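Diol-dehydratase (Roseburia inulinivorans, PDB 5I2A) probably dehydrates 1,2-propanediol without coenzyme B12, as a glycyl radical enzyme of the pyruvate formate-lyase-like family. Local coordinates at residues Glu94-Glu97 / Ala98-Thr102; Ser114-Thr117 / Lys118-Leu122; Cys367-Ala370 / Ser371-Phe375; Ser564-Thr567 / Ile568-Val572; Glu645-Glu648 / Met649-Leu653. All coordinates share one frame; numbering follows the deposited sequence.

Interaction 1 (Glu94-Glu97 / Ala98-Thr102)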
loop_
_atom_site.group_PDB
_atom_site.type_symbol
_atom_site.label_atom_id
_atom_site.label_comp_id
_atom_site.label_asym_id
_atom_site.label_seq_id
_atom_site.Cartn_x
_atom_site.Cartn_y
_atom_site.Cartn_z
ATOM N N GLU A 94 -5.340 23.144 2.571
ATOM C CA GLU A 94 -4.684 24.395 2.235
ATOM C C GLU A 94 -5.656 25.366 1.559
ATOM O O GLU A 94 -5.561 26.563 1.786
ATOM C CB GLU A 94 -3.448 24.163 1.353
ATOM C CG GLU A 94 -2.252 23.658 2.165
ATOM C CD GLU A 94 -0.997 23.405 1.343
ATOM O OE1 GLU A 94 -0.983 23.707 0.136
ATOM O OE2 GLU A 94 -0.015 22.899 1.918
ATOM N N TRP A 95 -6.594 24.852 0.755
ATOM C CA TRP A 95 -7.571 25.727 0.090
ATOM C C TRP A 95 -8.394 26.495 1.120
ATOM O O TRP A 95 -8.747 27.649 0.910
ATOM C CB TRP A 95 -8.510 24.924 -0.831
ATOM C CG TRP A 95 -9.380 23.932 -0.094
ATOM C CD1 TRP A 95 -9.114 22.608 0.111
ATOM C CD2 TRP A 95 -10.641 24.185 0.544
ATOM N NE1 TRP A 95 -10.123 22.023 0.832
ATOM C CE2 TRP A 95 -11.076 22.967 1.108
ATOM C CE3 TRP A 95 -11.445 25.318 0.690
ATOM C CZ2 TRP A 95 -12.270 22.852 1.817
ATOM C CZ3 TRP A 95 -12.636 25.203 1.388
ATOM C CH2 TRP A 95 -13.041 23.981 1.937
ATOM N N LEU A 96 -8.697 25.844 2.233
ATOM C CA LEU A 96 -9.597 26.409 3.227
ATOM C C LEU A 96 -8.893 27.492 4.039
ATOM O O LEU A 96 -9.455 28.549 4.288
ATOM C CB LEU A 96 -10.143 25.303 4.139
ATOM C CG LEU A 96 -10.988 25.770 5.324
ATOM C CD1 LEU A 96 -12.146 26.663 4.869
ATOM C CD2 LEU A 96 -11.494 24.578 6.117
ATOM N N GLU A 97 -7.660 27.222 4.444
ATOM C CA GLU A 97 -6.862 28.221 5.130
ATOM C C GLU A 97 -6.688 29.452 4.257
ATOM O O GLU A 97 -6.722 30.555 4.763
ATOM C CB GLU A 97 -5.501 27.650 5.530
ATOM C CG GLU A 97 -5.610 26.547 6.554
ATOM C CD GLU A 97 -4.256 26.094 7.069
ATOM O OE1 GLU A 97 -3.239 26.622 6.598
ATOM O OE2 GLU A 97 -4.220 25.219 7.947
ATOM N N ALA A 98 -6.542 29.257 2.946
ATOM C CA ALA A 98 -6.379 30.375 2.018
ATOM C C ALA A 98 -7.658 31.201 1.874
ATOM O O ALA A 98 -7.618 32.316 1.367
ATOM C CB ALA A 98 -5.935 29.878 0.648
ATOM N N GLU A 99 -8.789 30.653 2.302
ATOM C CA GLU A 99 -10.062 31.361 2.183
ATOM C C GLU A 99 -10.599 31.841 3.527
ATOM O O GLU A 99 -11.754 32.239 3.614
ATOM C CB GLU A 99 -11.126 30.469 1.518
ATOM C CG GLU A 99 -10.879 30.202 0.051
ATOM C CD GLU A 99 -12.056 29.517 -0.644
ATOM O OE1 GLU A 99 -13.226 29.922 -0.429
ATOM O OE2 GLU A 99 -11.797 28.582 -1.426
ATOM N N PHE A 100 -9.782 31.780 4.573
ATOM C CA PHE A 100 -10.250 32.173 5.908
ATOM C C PHE A 100 -10.935 33.546 5.943
ATOM O O PHE A 100 -11.933 33.722 6.627
ATOM C CB PHE A 100 -9.094 32.193 6.909
ATOM C CG PHE A 100 -8.800 30.860 7.542
ATOM C CD1 PHE A 100 -9.612 29.765 7.305
ATOM C CD2 PHE A 100 -7.704 30.711 8.388
ATOM C CE1 PHE A 100 -9.345 28.551 7.890
ATOM C CE2 PHE A 100 -7.432 29.508 8.968
ATOM C CZ PHE A 100 -8.255 28.420 8.724
ATOM N N GLU A 101 -10.385 34.508 5.213
ATOM C CA GLU A 101 -10.865 35.884 5.287
ATOM C C GLU A 101 -11.987 36.180 4.290
ATOM O O GLU A 101 -12.646 37.219 4.388
ATOM C CB GLU A 101 -9.701 36.863 5.066
ATOM C CG GLU A 101 -8.551 36.655 6.044
ATOM C CD GLU A 101 -9.044 36.572 7.477
ATOM O OE1 GLU A 101 -9.664 37.549 7.938
ATOM O OE2 GLU A 101 -8.840 35.531 8.135
ATOM N N THR A 102 -12.212 35.268 3.345
ATOM C CA THR A 102 -13.141 35.528 2.239
ATOM C C THR A 102 -14.355 34.593 2.166
ATOM O O THR A 102 -15.319 34.886 1.459
ATOM C CB THR A 102 -12.419 35.432 0.881
ATOM O OG1 THR A 102 -11.786 34.153 0.766
ATOM C CG2 THR A 102 -11.359 36.531 0.747
#
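The Phe100 ring lies over the backbone of Glu97, whose CA stands 3.7 Å from the ring centroid and only 10° off the ring normal, a CH-pi contact over the middle of the face. With CG anti to the carbonyl carbon (chi1 -65°), the Glu97 chain runs on beside the ring, CG coming within 3.9 Å of CZ of Phe100. Leu96 CG meets CE1 of Phe100 at 4.1 Å, the two side chains crossing at about a right angle. A type I beta turn from Glu97 to Phe100 brings the ring back over Glu97, though its Phe100 N to Glu97 O bond is weak at 3.3 Å. Were the ring of Phe100 cut back to an alanine here, CA of Glu97 would probably lose its cover and a gap would open beside Leu96. Glu99 OE2 approaches the edge of the Trp95 ring, yet its bond goes to Ala332 N, and OE1 pairs with Arg106. Helix 94-97 and its turn pack on helix 115-125, Leu96 touching Leu121 and Phe100 reaching Lys118 and Leu122.

Interaction 2 (Ser114-Thr117 / Lys118-Leu122)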
loop_
_atom_site.group_PDB
_atom_site.type_symbol
_atom_site.label_atom_id
_atom_site.label_comp_id
_atom_site.label_asym_id
_atom_site.label_seq_id
_atom_site.Cartn_x
_atom_site.Cartn_y
_atom_site.Cartn_z
ATOM N N SER A 114 -15.430 31.512 12.589
ATOM C CA SER A 114 -15.042 32.400 13.681
ATOM C C SER A 114 -13.535 32.496 13.777
ATOM O O SER A 114 -12.826 31.657 13.229
ATOM C CB SER A 114 -15.606 31.912 15.011
ATOM O OG SER A 114 -14.923 30.750 15.454
ATOM N N GLU A 115 -13.053 33.515 14.488
ATOM C CA GLU A 115 -11.620 33.690 14.669
ATOM C C GLU A 115 -11.053 32.522 15.447
ATOM O O GLU A 115 -9.963 32.061 15.155
ATOM C CB GLU A 115 -11.298 35.017 15.379
ATOM C CG GLU A 115 -11.615 36.253 14.541
ATOM C CD GLU A 115 -11.000 36.189 13.158
ATOM O OE1 GLU A 115 -11.753 36.223 12.165
ATOM O OE2 GLU A 115 -9.764 36.087 13.060
ATOM N N GLU A 116 -11.790 32.031 16.435
ATOM C CA GLU A 116 -11.292 30.908 17.217
ATOM C C GLU A 116 -11.252 29.627 16.369
ATOM O O GLU A 116 -10.345 28.808 16.520
ATOM C CB GLU A 116 -12.142 30.700 18.468
ATOM C CG GLU A 116 -11.674 29.559 19.362
ATOM C CD GLU A 116 -10.307 29.801 19.992
ATOM O OE1 GLU A 116 -9.856 30.970 20.053
ATOM O OE2 GLU A 116 -9.684 28.814 20.436
ATOM N N THR A 117 -12.221 29.459 15.474
ATOM C CA THR A 117 -12.215 28.287 14.596
ATOM C C THR A 117 -11.010 28.338 13.656
ATOM O O THR A 117 -10.336 27.338 13.482
ATOM C CB THR A 117 -13.521 28.162 13.798
ATOM O OG1 THR A 117 -14.586 27.874 14.709
ATOM C CG2 THR A 117 -13.440 27.012 12.765
ATOM N N LYS A 118 -10.706 29.509 13.101
ATOM C CA LYS A 118 -9.509 29.656 12.281
ATOM C C LYS A 118 -8.253 29.202 13.033
ATOM O O LYS A 118 -7.437 28.446 12.500
ATOM C CB LYS A 118 -9.330 31.098 11.819
ATOM C CG LYS A 118 -10.419 31.625 10.879
ATOM C CD LYS A 118 -10.194 33.111 10.630
ATOM C CE LYS A 118 -11.351 33.778 9.891
ATOM N NZ LYS A 118 -11.041 35.225 9.634
ATOM N N LYS A 119 -8.102 29.661 14.274
ATOM C CA LYS A 119 -6.926 29.304 15.063
ATOM C C LYS A 119 -6.853 27.806 15.318
ATOM O O LYS A 119 -5.786 27.211 15.227
ATOM C CB LYS A 119 -6.901 30.060 16.395
ATOM C CG LYS A 119 -6.745 31.572 16.245
ATOM C CD LYS A 119 -5.873 31.947 15.034
ATOM C CE LYS A 119 -4.371 31.781 15.319
ATOM N NZ LYS A 119 -3.514 32.353 14.237
ATOM N N ARG A 120 -7.987 27.203 15.648
ATOM C CA ARG A 120 -8.013 25.777 15.900
ATOM C C ARG A 120 -7.699 24.953 14.646
ATOM O O ARG A 120 -7.008 23.946 14.731
ATOM C CB ARG A 120 -9.360 25.378 16.465
ATOM C CG ARG A 120 -9.653 26.050 17.789
ATOM C CD ARG A 120 -10.468 25.157 18.665
ATOM N NE ARG A 120 -11.876 25.350 18.480
ATOM C CZ ARG A 120 -12.793 24.403 18.594
ATOM N NH1 ARG A 120 -12.456 23.151 18.858
ATOM N NH2 ARG A 120 -14.063 24.723 18.430
ATOM N N LEU A 121 -8.203 25.387 13.495
ATOM C CA LEU A 121 -7.930 24.687 12.245
ATOM C C LEU A 121 -6.452 24.786 11.889
ATOM O O LEU A 121 -5.871 23.815 11.424
ATOM C CB LEU A 121 -8.795 25.230 11.094
ATOM C CG LEU A 121 -10.271 24.848 11.155
ATOM C CD1 LEU A 121 -11.075 25.453 10.004
ATOM C CD2 LEU A 121 -10.429 23.326 11.184
ATOM N N LEU A 122 -5.842 25.945 12.133
ATOM C CA LEU A 122 -4.429 26.121 11.808
ATOM C C LEU A 122 -3.573 25.116 12.559
ATOM O O LEU A 122 -2.676 24.500 11.983
ATOM C CB LEU A 122 -3.955 27.538 12.122
ATOM C CG LEU A 122 -4.400 28.619 11.140
ATOM C CD1 LEU A 122 -3.962 30.002 11.625
ATOM C CD2 LEU A 122 -3.850 28.342 9.759
#
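Across the first turns of helix 115-125 the backbone bonds run from residue i+4 back to i, from Lys118 N to Ser114 O at 3.0 Å through to Leu121 N and Thr117 O at 2.9 Å, with N-H...O angles of at least 161°. Glu115 and Lys118 lie side by side: the glutamate bends at chi2 (-52°) and brings OE1 to 2.8 Å from the NZ of Lys118, a salt bridge in which NZ meets OE1 on its syn side, 18° out of the carboxylate plane. Lys118 is extended beyond CG, and its NZ also pairs with Glu101, so two carboxylates share the ammonium group. Ser114 occupies the N-cap position, and its OG lies 3.0 Å from OG1 of Thr117 in the first turn. Thr117 CG2 packs alongside CD1 of Leu121 at 4.0 Å, the two side chains pointing the same way. Arg120 keeps its CG 3.1 Å from Glu116 O, and its NH1 forms a salt bridge with Glu35.

Interaction 3 (Cys367-Ala370 / Ser371-Phe375)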
loop_
_atom_site.group_PDB
_atom_site.type_symbol
_atom_site.label_atom_id
_atom_site.label_comp_id
_atom_site.label_asym_id
_atom_site.label_seq_id
_atom_site.Cartn_x
_atom_site.Cartn_y
_atom_site.Cartn_z
ATOM N N CYS A 367 -43.290 9.794 0.513
ATOM C CA CYS A 367 -42.018 10.450 0.201
ATOM C C CYS A 367 -42.250 11.690 -0.667
ATOM O O CYS A 367 -41.643 12.735 -0.460
ATOM C CB CYS A 367 -41.068 9.468 -0.491
ATOM S SG CYS A 367 -40.460 8.150 0.599
ATOM N N ILE A 368 -43.147 11.576 -1.634
ATOM C CA ILE A 368 -43.510 12.720 -2.453
ATOM C C ILE A 368 -44.165 13.825 -1.591
ATOM O O ILE A 368 -43.869 15.008 -1.736
ATOM C CB ILE A 368 -44.455 12.304 -3.589
ATOM C CG1 ILE A 368 -43.741 11.350 -4.547
ATOM C CG2 ILE A 368 -44.954 13.519 -4.340
ATOM C CD1 ILE A 368 -44.626 10.795 -5.644
ATOM N N THR A 369 -45.028 13.418 -0.673
ATOM C CA THR A 369 -45.703 14.362 0.212
ATOM C C THR A 369 -44.681 15.071 1.095
ATOM O O THR A 369 -44.781 16.278 1.340
ATOM C CB THR A 369 -46.767 13.657 1.088
ATOM O OG1 THR A 369 -47.832 13.169 0.261
ATOM C CG2 THR A 369 -47.352 14.617 2.121
ATOM N N ALA A 370 -43.691 14.324 1.568
ATOM C CA ALA A 370 -42.696 14.908 2.452
ATOM C C ALA A 370 -41.910 16.013 1.737
ATOM O O ALA A 370 -41.610 17.043 2.329
ATOM C CB ALA A 370 -41.756 13.833 2.998
ATOM N N SER A 371 -41.613 15.815 0.461
ATOM C CA SER A 371 -40.977 16.870 -0.331
ATOM C C SER A 371 -41.866 18.121 -0.433
ATOM O O SER A 371 -41.376 19.244 -0.440
ATOM C CB SER A 371 -40.644 16.344 -1.728
ATOM O OG SER A 371 -39.603 15.389 -1.679
ATOM N N GLU A 372 -43.177 17.918 -0.519
ATOM C CA GLU A 372 -44.109 19.040 -0.577
ATOM C C GLU A 372 -44.206 19.717 0.793
ATOM O O GLU A 372 -44.193 20.935 0.887
ATOM C CB GLU A 372 -45.487 18.564 -1.052
ATOM C CG GLU A 372 -46.464 19.656 -1.365
ATOM C CD GLU A 372 -47.648 19.144 -2.184
ATOM O OE1 GLU A 372 -47.941 17.924 -2.133
ATOM O OE2 GLU A 372 -48.275 19.961 -2.892
ATOM N N HIS A 373 -44.280 18.915 1.849
ATOM C CA HIS A 373 -44.357 19.428 3.214
ATOM C C HIS A 373 -43.136 20.267 3.597
ATOM O O HIS A 373 -43.262 21.402 4.051
ATOM C CB HIS A 373 -44.494 18.277 4.216
ATOM C CG HIS A 373 -45.873 17.702 4.311
ATOM N ND1 HIS A 373 -46.194 16.687 5.192
ATOM C CD2 HIS A 373 -47.008 17.975 3.626
ATOM C CE1 HIS A 373 -47.470 16.381 5.060
ATOM N NE2 HIS A 373 -47.987 17.146 4.115
ATOM N N VAL A 374 -41.951 19.696 3.422
ATOM C CA VAL A 374 -40.732 20.348 3.876
ATOM C C VAL A 374 -40.305 21.411 2.878
ATOM O O VAL A 374 -39.823 22.460 3.261
ATOM C CB VAL A 374 -39.600 19.314 4.102
ATOM C CG1 VAL A 374 -38.305 19.999 4.500
ATOM C CG2 VAL A 374 -40.029 18.315 5.184
ATOM N N PHE A 375 -40.510 21.120 1.597
ATOM C CA PHE A 375 -40.213 22.028 0.491
ATOM C C PHE A 375 -38.801 22.622 0.537
ATOM O O PHE A 375 -38.610 23.810 0.281
ATOM C CB PHE A 375 -41.254 23.159 0.423
ATOM C CG PHE A 375 -41.665 23.510 -0.986
ATOM C CD1 PHE A 375 -42.716 22.852 -1.599
ATOM C CD2 PHE A 375 -40.975 24.466 -1.707
ATOM C CE1 PHE A 375 -43.084 23.158 -2.895
ATOM C CE2 PHE A 375 -41.333 24.773 -3.002
ATOM C CZ PHE A 375 -42.387 24.116 -3.600
#
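Thr369 lays its methyl over one face of the His373 ring, one turn further along the helix: CG2 is 3.5 Å from the ring centroid and 21° off the normal, a CH-pi contact displaced toward the rim. This is the last part of helix 362-374, the helix of a beta-alpha-beta unit between strands 346-350 and 380-385. The methyl reaches the ring because CG2 is anti to the backbone N of Thr369; chi1 of -66° puts OG1 beside that nitrogen and anti to the carbonyl carbon, where it bonds Arg396. The side chains run in the same direction, and the atoms closest to the methyl are NE2 and CE1 of His373, NE2 at 3.3 Å. The two residues are also tied through the backbone, His373 N to Thr369 O at 2.7 Å, a short and fairly straight bond of 163°.

Further out, Asp317 holds ND1 of His373, which fixes the turn of the ring against the methyl. Arg396 bonds Thr369 OG1 and forms a salt bridge with Glu372, so a single guanidinium group links neighbouring turns of the helix. Toward helix 309-323, Ala370 and Val374 pack on Trp320, whose NE1 bonds Ser371 OG. Phe375 then leaves the helix with positive phi, and Glu372 O lies in the plane of its ring, at the edge.

Interaction 4 (Ser564-Thr567 / Ile568-Val572)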
loop_
_atom_site.group_PDB
_atom_site.type_symbol
_atom_site.label_atom_id
_atom_site.label_comp_id
_atom_site.label_asym_id
_atom_site.label_seq_id
_atom_site.Cartn_x
_atom_site.Cartn_y
_atom_site.Cartn_z
ATOM N N SER A 564 -21.591 23.491 -33.422
ATOM C CA SER A 564 -20.296 23.962 -33.918
ATOM C C SER A 564 -19.841 23.186 -35.149
ATOM O O SER A 564 -19.450 23.779 -36.163
ATOM C CB SER A 564 -19.226 23.868 -32.825
ATOM O OG SER A 564 -19.432 24.873 -31.844
ATOM N N LEU A 565 -19.899 21.862 -35.059
ATOM C CA LEU A 565 -19.499 21.019 -36.173
ATOM C C LEU A 565 -20.423 21.228 -37.374
ATOM O O LEU A 565 -19.970 21.208 -38.516
ATOM C CB LEU A 565 -19.492 19.546 -35.769
ATOM C CG LEU A 565 -18.456 19.121 -34.726
ATOM C CD1 LEU A 565 -18.692 17.684 -34.349
ATOM C CD2 LEU A 565 -17.034 19.305 -35.256
ATOM N N TYR A 566 -21.710 21.425 -37.117
ATOM C CA TYR A 566 -22.647 21.700 -38.198
ATOM C C TYR A 566 -22.304 23.020 -38.916
ATOM O O TYR A 566 -22.276 23.072 -40.132
ATOM C CB TYR A 566 -24.083 21.733 -37.675
ATOM C CG TYR A 566 -25.101 21.871 -38.782
ATOM C CD1 TYR A 566 -25.454 20.777 -39.567
ATOM C CD2 TYR A 566 -25.691 23.095 -39.058
ATOM C CE1 TYR A 566 -26.379 20.898 -40.589
ATOM C CE2 TYR A 566 -26.618 23.225 -40.078
ATOM C CZ TYR A 566 -26.956 22.124 -40.838
ATOM O OH TYR A 566 -27.864 22.252 -41.851
ATOM N N THR A 567 -22.054 24.077 -38.154
ATOM C CA THR A 567 -21.573 25.336 -38.718
ATOM C C THR A 567 -20.382 25.127 -39.664
ATOM O O THR A 567 -20.366 25.613 -40.801
ATOM C CB THR A 567 -21.153 26.300 -37.622
ATOM O OG1 THR A 567 -22.317 26.817 -36.974
ATOM C CG2 THR A 567 -20.315 27.457 -38.194
ATOM N N ILE A 568 -19.398 24.379 -39.185
ATOM C CA ILE A 568 -18.167 24.153 -39.930
ATOM C C ILE A 568 -18.434 23.361 -41.197
ATOM O O ILE A 568 -17.960 23.722 -42.271
ATOM C CB ILE A 568 -17.131 23.425 -39.068
ATOM C CG1 ILE A 568 -16.706 24.337 -37.912
ATOM C CG2 ILE A 568 -15.919 23.007 -39.903
ATOM C CD1 ILE A 568 -16.108 23.598 -36.747
ATOM N N LYS A 569 -19.223 22.299 -41.064
ATOM C CA LYS A 569 -19.567 21.456 -42.196
ATOM C C LYS A 569 -20.328 22.236 -43.272
ATOM O O LYS A 569 -19.978 22.157 -44.446
ATOM C CB LYS A 569 -20.384 20.254 -41.738
ATOM C CG LYS A 569 -20.642 19.233 -42.820
ATOM C CD LYS A 569 -21.720 18.249 -42.390
ATOM C CE LYS A 569 -21.704 16.992 -43.253
ATOM N NZ LYS A 569 -22.989 16.259 -43.185
ATOM N N LYS A 570 -21.340 23.000 -42.866
ATOM C CA LYS A 570 -22.192 23.740 -43.805
ATOM C C LYS A 570 -21.578 25.010 -44.375
ATOM O O LYS A 570 -21.460 25.149 -45.585
ATOM C CB LYS A 570 -23.509 24.120 -43.146
ATOM C CG LYS A 570 -24.481 22.988 -43.028
ATOM C CD LYS A 570 -24.784 22.377 -44.369
ATOM C CE LYS A 570 -25.715 21.201 -44.203
ATOM N NZ LYS A 570 -25.880 20.431 -45.463
ATOM N N LEU A 571 -21.176 25.931 -43.511
ATOM C CA LEU A 571 -20.744 27.248 -43.963
ATOM C C LEU A 571 -19.301 27.302 -44.458
ATOM O O LEU A 571 -18.975 28.143 -45.283
ATOM C CB LEU A 571 -20.933 28.277 -42.851
ATOM C CG LEU A 571 -22.357 28.392 -42.324
ATOM C CD1 LEU A 571 -22.471 29.564 -41.374
ATOM C CD2 LEU A 571 -23.321 28.534 -43.490
ATOM N N VAL A 572 -18.434 26.420 -43.971
ATOM C CA VAL A 572 -17.043 26.470 -44.405
ATOM C C VAL A 572 -16.752 25.498 -45.560
ATOM O O VAL A 572 -16.244 25.918 -46.593
ATOM C CB VAL A 572 -16.073 26.195 -43.235
ATOM C CG1 VAL A 572 -14.638 26.120 -43.734
ATOM C CG2 VAL A 572 -16.197 27.279 -42.174
#
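The Tyr566 ring carries Lys570 on one face: CG of the lysine sits 3.4 Å above the plane, offset toward the rim, and 3.7 Å from the centroid in a CH-pi contact. Near the phenol end, CE of Lys570 comes to 3.4 Å from OH and 3.7 Å from CE1 of Tyr566. The two side chains cross obliquely. The lysine bend at chi2 (-57°) swings the chain over the ring, and NZ continues past it to Glu574 and Glu662 in salt bridges. Tyr566 also touches Glu662, Val663 and Leu666, packing its ring between Lys570 and helix 661-678. With a serine in place of Tyr566, the methylenes of Lys570 would probably lose the ring face they lie on, and a gap would open toward Val663 and Leu666.

One turn on, Lys570 N bonds Tyr566 O at 2.9 Å. Leu571 N and Thr567 O follow at 2.8 Å, and OG1 of Thr567 is bonded to Pro710 O. Elsewhere on the helix, Ile568 CD1 lies 3.4 Å from Ser564 O, and its side chain packs on Phe492, Met580 and Leu583. The contact is an i to i+4 tyrosine-lysine pairing on a largely buried stretch of alpha helix 558-574, which widens into a pi-type turn at 568-572.

Interaction 5 (Glu645-Glu648 / Met649-Leu653)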
loop_
_atom_site.group_PDB
_atom_site.type_symbol
_atom_site.label_atom_id
_atom_site.label_comp_id
_atom_site.label_asym_id
_atom_site.label_seq_id
_atom_site.Cartn_x
_atom_site.Cartn_y
_atom_site.Cartn_z
ATOM N N GLU A 645 -21.902 39.703 -39.520
ATOM C CA GLU A 645 -22.728 38.947 -40.456
ATOM C C GLU A 645 -22.386 37.462 -40.405
ATOM O O GLU A 645 -23.242 36.621 -40.658
ATOM C CB GLU A 645 -22.600 39.481 -41.884
ATOM C CG GLU A 645 -21.240 39.391 -42.499
ATOM C CD GLU A 645 -21.201 40.013 -43.889
ATOM O OE1 GLU A 645 -21.265 39.259 -44.887
ATOM O OE2 GLU A 645 -21.112 41.262 -43.979
ATOM N N ILE A 646 -21.138 37.146 -40.072
ATOM C CA ILE A 646 -20.758 35.760 -39.832
ATOM C C ILE A 646 -21.560 35.198 -38.652
ATOM O O ILE A 646 -22.140 34.124 -38.748
ATOM C CB ILE A 646 -19.250 35.629 -39.571
ATOM C CG1 ILE A 646 -18.478 35.781 -40.888
ATOM C CG2 ILE A 646 -18.936 34.280 -38.925
ATOM C CD1 ILE A 646 -16.976 35.708 -40.731
ATOM N N HIS A 647 -21.609 35.949 -37.557
ATOM C CA HIS A 647 -22.396 35.556 -36.405
ATOM C C HIS A 647 -23.859 35.383 -36.785
ATOM O O HIS A 647 -24.499 34.416 -36.384
ATOM C CB HIS A 647 -22.276 36.588 -35.288
ATOM C CG HIS A 647 -22.704 36.072 -33.949
ATOM N ND1 HIS A 647 -23.366 36.851 -33.027
ATOM C CD2 HIS A 647 -22.545 34.859 -33.368
ATOM C CE1 HIS A 647 -23.609 36.139 -31.941
ATOM N NE2 HIS A 647 -23.121 34.926 -32.121
ATOM N N GLU A 648 -24.381 36.321 -37.569
ATOM C CA GLU A 648 -25.787 36.281 -37.946
ATOM C C GLU A 648 -26.122 35.068 -38.790
ATOM O O GLU A 648 -27.151 34.441 -38.559
ATOM C CB GLU A 648 -26.201 37.556 -38.691
ATOM C CG GLU A 648 -26.522 38.750 -37.780
ATOM C CD GLU A 648 -27.539 38.440 -36.678
ATOM O OE1 GLU A 648 -28.389 37.541 -36.861
ATOM O OE2 GLU A 648 -27.490 39.107 -35.620
ATOM N N MET A 649 -25.280 34.719 -39.759
ATOM C CA MET A 649 -25.611 33.552 -40.565
ATOM C C MET A 649 -25.470 32.270 -39.739
ATOM O O MET A 649 -26.166 31.297 -39.992
ATOM C CB MET A 649 -24.770 33.468 -41.850
ATOM C CG MET A 649 -23.289 33.725 -41.723
ATOM S SD MET A 649 -22.533 33.827 -43.371
ATOM C CE MET A 649 -22.660 32.131 -43.837
ATOM N N ILE A 650 -24.595 32.282 -38.735
ATOM C CA ILE A 650 -24.469 31.125 -37.852
ATOM C C ILE A 650 -25.728 30.972 -36.983
ATOM O O ILE A 650 -26.249 29.876 -36.842
ATOM C CB ILE A 650 -23.208 31.220 -36.972
ATOM C CG1 ILE A 650 -21.979 30.786 -37.781
ATOM C CG2 ILE A 650 -23.342 30.343 -35.735
ATOM C CD1 ILE A 650 -20.672 31.124 -37.132
ATOM N N LEU A 651 -26.232 32.072 -36.432
ATOM C CA LEU A 651 -27.433 32.003 -35.596
ATOM C C LEU A 651 -28.692 31.605 -36.366
ATOM O O LEU A 651 -29.668 31.165 -35.761
ATOM C CB LEU A 651 -27.674 33.332 -34.888
ATOM C CG LEU A 651 -26.599 33.759 -33.888
ATOM C CD1 LEU A 651 -26.980 35.071 -33.223
ATOM C CD2 LEU A 651 -26.370 32.678 -32.850
ATOM N N GLU A 652 -28.661 31.741 -37.690
ATOM C CA GLU A 652 -29.803 31.382 -38.536
ATOM C C GLU A 652 -29.805 29.922 -38.968
ATOM O O GLU A 652 -30.802 29.445 -39.486
ATOM C CB GLU A 652 -29.846 32.269 -39.784
ATOM C CG GLU A 652 -30.382 33.656 -39.508
ATOM C CD GLU A 652 -30.085 34.632 -40.632
ATOM O OE1 GLU A 652 -29.467 34.213 -41.640
ATOM O OE2 GLU A 652 -30.455 35.821 -40.496
ATOM N N LEU A 653 -28.694 29.219 -38.769
ATOM C CA LEU A 653 -28.625 27.804 -39.140
ATOM C C LEU A 653 -29.602 26.955 -38.320
ATOM O O LEU A 653 -29.955 27.312 -37.199
ATOM C CB LEU A 653 -27.204 27.272 -38.967
ATOM C CG LEU A 653 -26.125 27.803 -39.915
ATOM C CD1 LEU A 653 -24.736 27.434 -39.415
ATOM C CD2 LEU A 653 -26.341 27.255 -41.309
#
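Leu651 rises from a backbone whose N bonds His647 O at 2.9 Å. Its CB lies 3.7 Å from that same carbonyl oxygen, His647 O, and CG comes nearer still, to 3.3 Å. With CG anti to the carbonyl carbon (chi1 -64°), the branch is carried back over the preceding turn. CD1 then rests over one face of the His647 ring, 4.0 Å from the centroid and 20° off the normal, a CH-pi contact offset toward the rim, with CE1 of the histidine the atom closest to that methyl at 3.8 Å. The second methyl, CD2, comes closest to the ring at NE2, 4.0 Å away. That nitrogen is bonded to Gly712 O, and the ring also stacks with Tyr591, so the imidazole is fixed by partners from elsewhere in the chain while the leucine covers it.

One residue earlier in each turn, Ile646 CG2 and Ile650 CD1 lie alongside each other at 4.0 Å, pointing the same way. Met649 holds its CG between the backbone N and carbonyl carbon (chi1 45°), which presses that atom against the oxygens of Glu645 and Ile646. Glu648 and Glu652 are like-charged neighbours, and the backbone bond between them is weak. His647-Leu651 and Ile646-Ile650 are i to i+4 pairings of an amphipathic alpha helix, 637-651, from which Met649 and Ile650 reach Leu571 and Thr567 of helix 558-574, while Glu645, Glu648 and Glu652 are exposed.

In the fold
All five contacts are local and follow one another in series within the pyruvate formate-lyase-like part of the sequence. They form two pairs and one isolated member. Interactions 1 and 2 have centres about 11 Å apart and join consecutive helices, 94-97 and 115-125, through the Glu101-Lys118 salt bridge and through Phe100 and Leu122. Interactions 4 and 5, also about 11 Å apart, bring together helices 558-574 and 637-651, where Thr567 and Leu571 meet Met649, Ile650 and Leu653. Interaction 3, in a beta-alpha-beta unit, touches neither pair, its centre about 36 and 38 Å from interactions 1 and 2 and about 47 and 46 Å from 4 and 5. The two pairs lie in separate regions, interactions 2 and 4 about 56 Å apart between centres.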